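Local coordinates for sugar ABC transporter, sugar-binding protein (Streptococcus pneumoniae, PDB 2HEU) that probably serves as the extracellular solute-binding component of a sugar ABC transporter, capturing sugar for uptake, at residues T148-V160 with D216-S229. Numbering follows the deposited sequence. Where two conformers were deposited one is given.
Sequences TWDEFEQLVKDIV and DDIKVMDILRINGS
Ile223 wedges between Phe152, Glu153 and Val156 on the buried side of the contact. Its CG2 methyl sits over the centre of the Phe152 ring, 4.1 Å from the centroid, in a CH-pi contact, while CD1 reaches Phe152 CD2. One turn earlier, Val220 CG2 lies over the pyrrole part of the Trp149 indole, 3.5 Å from NE1, whose hydrogen bond goes to Thr187 on helix 178-189. That helix also packs against helix 212-222, so three helices meet here, in a protein of the periplasmic-binding-protein superfamily; helix segments 149-160 and 216-222 run in roughly the same direction, their axes 27° apart. The outer side is polar. Lys219, bent at its last torsion (chi4 66°), puts NZ between two carboxylates, 2.8 Å from Asp150 OD1 and 2.7 Å from Glu153 OE2, which it meets on the syn side but 34° out of plane. A water bridges Glu153 OE2 to Lys219 O, and the paired acids probably stabilise the ammonium charge. Ile226 carries the apolar packing on, its CD1 3.7 Å from Val156 CG1; past it the contact loosens, and Val160 CG2 meets mainly backbone of the type II beta turn Ile226-Ser229, with the O of exposed Gly228 3.5 Å away.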
loop_
_atom_site.group_PDB
_atom_site.type_symbol
_atom_site.label_atom_id
_atom_site.label_comp_id
_atom_site.label_asym_id
_atom_site.label_seq_id
_atom_site.Cartn_x
_atom_site.Cartn_y
_atom_site.Cartn_z
ATOM N N THR A 148 -6.211 10.708 -18.700
ATOM C CA THR A 148 -7.474 11.180 -18.187
ATOM C C THR A 148 -8.461 9.955 -18.108
ATOM O O THR A 148 -8.274 8.968 -18.771
ATOM C CB THR A 148 -8.158 12.222 -19.079
ATOM O OG1 THR A 148 -8.478 11.637 -20.304
ATOM C CG2 THR A 148 -7.273 13.456 -19.316
ATOM N N TRP A 149 -9.516 10.127 -17.339
ATOM C CA TRP A 149 -10.591 9.154 -17.301
ATOM C C TRP A 149 -11.038 8.863 -18.732
ATOM O O TRP A 149 -11.253 7.674 -19.097
ATOM C CB TRP A 149 -11.777 9.601 -16.520
ATOM C CG TRP A 149 -11.580 9.866 -15.046
ATOM C CD1 TRP A 149 -10.625 9.355 -14.191
ATOM C CD2 TRP A 149 -12.386 10.724 -14.251
ATOM N NE1 TRP A 149 -10.825 9.814 -12.924
ATOM C CE2 TRP A 149 -11.931 10.634 -12.921
ATOM C CE3 TRP A 149 -13.544 11.504 -14.496
ATOM C CZ2 TRP A 149 -12.504 11.336 -11.880
ATOM C CZ3 TRP A 149 -14.145 12.217 -13.440
ATOM C CH2 TRP A 149 -13.633 12.102 -12.176
ATOM N N ASP A 150 -11.263 9.909 -19.532
ATOM C CA ASP A 150 -11.821 9.671 -20.868
ATOM C C ASP A 150 -10.806 8.921 -21.712
ATOM O O ASP A 150 -11.217 8.070 -22.529
ATOM C CB ASP A 150 -12.177 11.038 -21.480
ATOM C CG ASP A 150 -13.450 11.628 -20.949
ATOM O OD1 ASP A 150 -14.085 11.101 -20.069
ATOM O OD2 ASP A 150 -13.757 12.725 -21.483
ATOM N N GLU A 151 -9.536 9.218 -21.601
ATOM C CA GLU A 151 -8.545 8.450 -22.373
ATOM C C GLU A 151 -8.504 7.020 -21.902
ATOM O O GLU A 151 -8.263 6.099 -22.702
ATOM C CB GLU A 151 -7.165 9.012 -22.271
ATOM C CG GLU A 151 -6.936 10.320 -23.014
ATOM C CD GLU A 151 -5.534 10.750 -23.074
ATOM O OE1 GLU A 151 -4.668 10.231 -22.439
ATOM O OE2 GLU A 151 -5.189 11.697 -23.862
ATOM N N PHE A 152 -8.749 6.738 -20.638
ATOM C CA PHE A 152 -8.719 5.332 -20.132
ATOM C C PHE A 152 -9.897 4.541 -20.728
ATOM O O PHE A 152 -9.725 3.426 -21.182
ATOM C CB PHE A 152 -8.710 5.408 -18.617
ATOM C CG PHE A 152 -8.305 4.089 -17.912
ATOM C CD1 PHE A 152 -7.849 2.963 -18.537
ATOM C CD2 PHE A 152 -8.409 4.106 -16.523
ATOM C CE1 PHE A 152 -7.463 1.852 -17.780
ATOM C CE2 PHE A 152 -8.026 3.001 -15.787
ATOM C CZ PHE A 152 -7.546 1.874 -16.425
ATOM N N GLU A 153 -11.085 5.168 -20.749
ATOM C CA GLU A 153 -12.232 4.558 -21.371
ATOM C C GLU A 153 -11.879 4.224 -22.841
ATOM O O GLU A 153 -12.142 3.113 -23.313
ATOM C CB GLU A 153 -13.436 5.561 -21.398
ATOM C CG GLU A 153 -14.024 5.850 -20.105
ATOM C CD GLU A 153 -15.046 6.989 -20.125
ATOM O OE1 GLU A 153 -15.065 7.751 -21.134
ATOM O OE2 GLU A 153 -15.807 7.124 -19.150
ATOM N N GLN A 154 -11.276 5.181 -23.555
ATOM C CA GLN A 154 -11.014 4.954 -24.974
ATOM C C GLN A 154 -9.989 3.874 -25.183
ATOM O O GLN A 154 -10.075 3.108 -26.129
ATOM C CB GLN A 154 -10.609 6.255 -25.661
ATOM C CG GLN A 154 -10.563 6.118 -27.159
ATOM C CD GLN A 154 -11.952 5.797 -27.725
ATOM O OE1 GLN A 154 -12.127 4.718 -28.404
ATOM N NE2 GLN A 154 -12.948 6.598 -27.416
ATOM N N LEU A 155 -8.967 3.787 -24.331
ATOM C CA LEU A 155 -7.944 2.763 -24.403
ATOM C C LEU A 155 -8.566 1.390 -24.308
ATOM O O LEU A 155 -8.242 0.494 -25.072
ATOM C CB LEU A 155 -6.932 3.025 -23.266
ATOM C CG LEU A 155 -5.858 1.901 -23.115
ATOM C CD1 LEU A 155 -5.017 1.753 -24.358
ATOM C CD2 LEU A 155 -5.089 2.187 -21.883
ATOM N N VAL A 156 -9.453 1.194 -23.320
ATOM C CA VAL A 156 -10.098 -0.095 -23.120
ATOM C C VAL A 156 -10.900 -0.438 -24.374
ATOM O O VAL A 156 -10.819 -1.567 -24.867
ATOM C CB VAL A 156 -10.950 -0.059 -21.849
ATOM C CG1 VAL A 156 -11.757 -1.305 -21.666
ATOM C CG2 VAL A 156 -10.024 0.142 -20.655
ATOM N N LYS A 157 -11.687 0.513 -24.895
ATOM C CA LYS A 157 -12.471 0.234 -26.089
ATOM C C LYS A 157 -11.574 -0.068 -27.226
ATOM O O LYS A 157 -11.874 -0.961 -28.052
ATOM C CB LYS A 157 -13.354 1.457 -26.410
ATOM C CG LYS A 157 -14.413 1.698 -25.383
ATOM C CD LYS A 157 -15.163 3.031 -25.612
ATOM C CE LYS A 157 -16.074 3.368 -24.446
ATOM N NZ LYS A 157 -16.649 4.751 -24.672
ATOM N N ASP A 158 -10.466 0.613 -27.412
ATOM C CA ASP A 158 -9.544 0.394 -28.505
ATOM C C ASP A 158 -8.915 -0.977 -28.431
ATOM O O ASP A 158 -8.745 -1.636 -29.474
ATOM C CB ASP A 158 -8.420 1.450 -28.537
ATOM C CG ASP A 158 -8.931 2.821 -28.960
ATOM O OD1 ASP A 158 -10.114 2.983 -29.392
ATOM O OD2 ASP A 158 -8.122 3.762 -28.851
ATOM N N ILE A 159 -8.570 -1.447 -27.241
ATOM C CA ILE A 159 -8.023 -2.817 -27.099
ATOM C C ILE A 159 -9.039 -3.839 -27.501
ATOM O O ILE A 159 -8.760 -4.815 -28.238
ATOM C CB ILE A 159 -7.498 -3.002 -25.677
ATOM C CG1 ILE A 159 -6.272 -2.127 -25.430
ATOM C CG2 ILE A 159 -7.187 -4.491 -25.433
ATOM C CD1 ILE A 159 -5.896 -2.018 -23.949
ATOM N N VAL A 160 -10.287 -3.710 -27.037
ATOM C CA VAL A 160 -11.326 -4.623 -27.433
ATOM C C VAL A 160 -11.485 -4.646 -28.921
ATOM O O VAL A 160 -11.605 -5.709 -29.503
ATOM C CB VAL A 160 -12.690 -4.288 -26.760
ATOM C CG1 VAL A 160 -13.777 -5.220 -27.230
ATOM C CG2 VAL A 160 -12.576 -4.423 -25.200
ATOM N N ASP A 216 -19.238 10.425 -10.946
ATOM C CA ASP A 216 -17.843 10.287 -11.398
ATOM C C ASP A 216 -17.242 8.958 -10.929
ATOM O O ASP A 216 -16.523 8.311 -11.680
ATOM C CB ASP A 216 -17.002 11.451 -10.930
ATOM C CG ASP A 216 -17.213 12.763 -11.762
ATOM O OD1 ASP A 216 -17.746 12.675 -12.867
ATOM O OD2 ASP A 216 -16.765 13.813 -11.303
ATOM N N ASP A 217 -17.507 8.581 -9.678
ATOM C CA ASP A 217 -17.025 7.264 -9.216
ATOM C C ASP A 217 -17.573 6.150 -10.118
ATOM O O ASP A 217 -16.836 5.237 -10.472
ATOM C CB ASP A 217 -17.485 7.045 -7.777
ATOM C CG ASP A 217 -17.151 5.661 -7.289
ATOM O OD1 ASP A 217 -15.872 5.500 -7.086
ATOM O OD2 ASP A 217 -17.991 4.792 -7.144
ATOM N N ILE A 218 -18.861 6.199 -10.471
ATOM C CA ILE A 218 -19.454 5.216 -11.328
ATOM C C ILE A 218 -18.825 5.235 -12.692
ATOM O O ILE A 218 -18.581 4.193 -13.287
ATOM C CB ILE A 218 -20.976 5.437 -11.334
ATOM C CG1 ILE A 218 -21.559 5.014 -9.976
ATOM C CG2 ILE A 218 -21.620 4.689 -12.506
ATOM C CD1 ILE A 218 -22.977 5.477 -9.721
ATOM N N LYS A 219 -18.532 6.426 -13.239
ATOM C CA LYS A 219 -17.841 6.537 -14.510
ATOM C C LYS A 219 -16.508 5.783 -14.460
ATOM O O LYS A 219 -16.179 4.990 -15.365
ATOM C CB LYS A 219 -17.611 7.993 -14.864
ATOM C CG LYS A 219 -16.811 8.256 -16.103
ATOM C CD LYS A 219 -16.559 9.731 -16.307
ATOM C CE LYS A 219 -15.642 10.114 -17.433
ATOM N NZ LYS A 219 -16.179 9.791 -18.742
ATOM N N VAL A 220 -15.730 5.996 -13.427
ATOM C CA VAL A 220 -14.412 5.327 -13.316
ATOM C C VAL A 220 -14.607 3.807 -13.154
ATOM O O VAL A 220 -13.926 2.993 -13.797
ATOM C CB VAL A 220 -13.573 5.948 -12.231
ATOM C CG1 VAL A 220 -12.229 5.210 -12.118
ATOM C CG2 VAL A 220 -13.325 7.421 -12.501
ATOM N N MET A 221 -15.541 3.385 -12.291
ATOM C CA MET A 221 -15.836 1.965 -12.147
ATOM C C MET A 221 -16.312 1.357 -13.447
ATOM O O MET A 221 -15.996 0.174 -13.740
ATOM C CB MET A 221 -16.867 1.728 -11.042
ATOM C CG MET A 221 -16.356 1.929 -9.638
ATOM S SD MET A 221 -14.901 0.964 -9.199
ATOM C CE MET A 221 -15.424 -0.692 -9.683
ATOM N N ASP A 222 -17.070 2.109 -14.255
ATOM C CA ASP A 222 -17.597 1.596 -15.483
ATOM C C ASP A 222 -16.563 1.309 -16.530
ATOM O O ASP A 222 -16.829 0.574 -17.477
ATOM C CB ASP A 222 -18.713 2.513 -16.053
ATOM C CG ASP A 222 -20.036 2.293 -15.413
ATOM O OD1 ASP A 222 -20.263 1.259 -14.757
ATOM O OD2 ASP A 222 -20.943 3.156 -15.605
ATOM N N ILE A 223 -15.335 1.830 -16.376
ATOM C CA ILE A 223 -14.249 1.423 -17.280
ATOM C C ILE A 223 -14.055 -0.082 -17.237
ATOM O O ILE A 223 -13.742 -0.725 -18.224
ATOM C CB ILE A 223 -12.962 2.202 -16.921
ATOM C CG1 ILE A 223 -13.166 3.697 -17.156
ATOM C CG2 ILE A 223 -11.757 1.687 -17.696
ATOM C CD1 ILE A 223 -12.068 4.612 -16.610
ATOM N N LEU A 224 -14.234 -0.657 -16.027
ATOM C CA LEU A 224 -14.101 -2.106 -15.819
ATOM C C LEU A 224 -15.262 -2.918 -16.284
ATOM O O LEU A 224 -15.241 -4.156 -16.214
ATOM C CB LEU A 224 -13.796 -2.397 -14.339
ATOM C CG LEU A 224 -12.617 -1.677 -13.734
ATOM C CD1 LEU A 224 -12.436 -2.154 -12.286
ATOM C CD2 LEU A 224 -11.334 -1.845 -14.559
ATOM N N ARG A 225 -16.324 -2.248 -16.762
ATOM C CA ARG A 225 -17.587 -2.847 -17.207
ATOM C C ARG A 225 -17.769 -2.719 -18.710
ATOM O O ARG A 225 -18.781 -3.168 -19.240
ATOM C CB ARG A 225 -18.785 -2.230 -16.452
ATOM C CG ARG A 225 -18.689 -2.393 -14.943
ATOM C CD ARG A 225 -20.062 -2.632 -14.282
ATOM N NE ARG A 225 -20.705 -3.926 -14.528
ATOM C CZ ARG A 225 -21.676 -4.226 -15.388
ATOM N NH1 ARG A 225 -22.289 -3.266 -16.052
ATOM N NH2 ARG A 225 -22.078 -5.470 -15.494
ATOM N N ILE A 226 -16.823 -2.090 -19.423
ATOM C CA ILE A 226 -16.936 -1.978 -20.893
ATOM C C ILE A 226 -17.110 -3.406 -21.443
ATOM O O ILE A 226 -16.427 -4.346 -21.021
ATOM C CB ILE A 226 -15.750 -1.221 -21.436
ATOM C CG1 ILE A 226 -15.859 0.262 -21.003
ATOM C CG2 ILE A 226 -15.559 -1.405 -22.926
ATOM C CD1 ILE A 226 -14.577 1.082 -21.239
ATOM N N ASN A 227 -17.965 -3.542 -22.436
ATOM C CA ASN A 227 -18.195 -4.894 -22.994
ATOM C C ASN A 227 -16.885 -5.443 -23.601
ATOM O O ASN A 227 -16.235 -4.790 -24.384
ATOM C CB ASN A 227 -19.279 -4.801 -24.072
ATOM C CG ASN A 227 -19.682 -6.159 -24.619
ATOM O OD1 ASN A 227 -18.987 -6.736 -25.480
ATOM N ND2 ASN A 227 -20.773 -6.718 -24.173
ATOM N N GLY A 228 -16.560 -6.659 -23.196
ATOM C CA GLY A 228 -15.384 -7.340 -23.653
ATOM C C GLY A 228 -14.092 -6.922 -22.934
ATOM O O GLY A 228 -13.016 -7.313 -23.332
ATOM N N SER A 229 -14.209 -6.146 -21.859
ATOM C CA SER A 229 -13.040 -5.626 -21.173
ATOM C C SER A 229 -12.295 -6.629 -20.295
ATOM O O SER A 229 -11.140 -6.341 -19.952
ATOM C CB SER A 229 -13.400 -4.437 -20.369
ATOM O OG SER A 229 -14.349 -4.703 -19.354
HETATM O O HOH W 1 -16.967 5.042 -17.985
#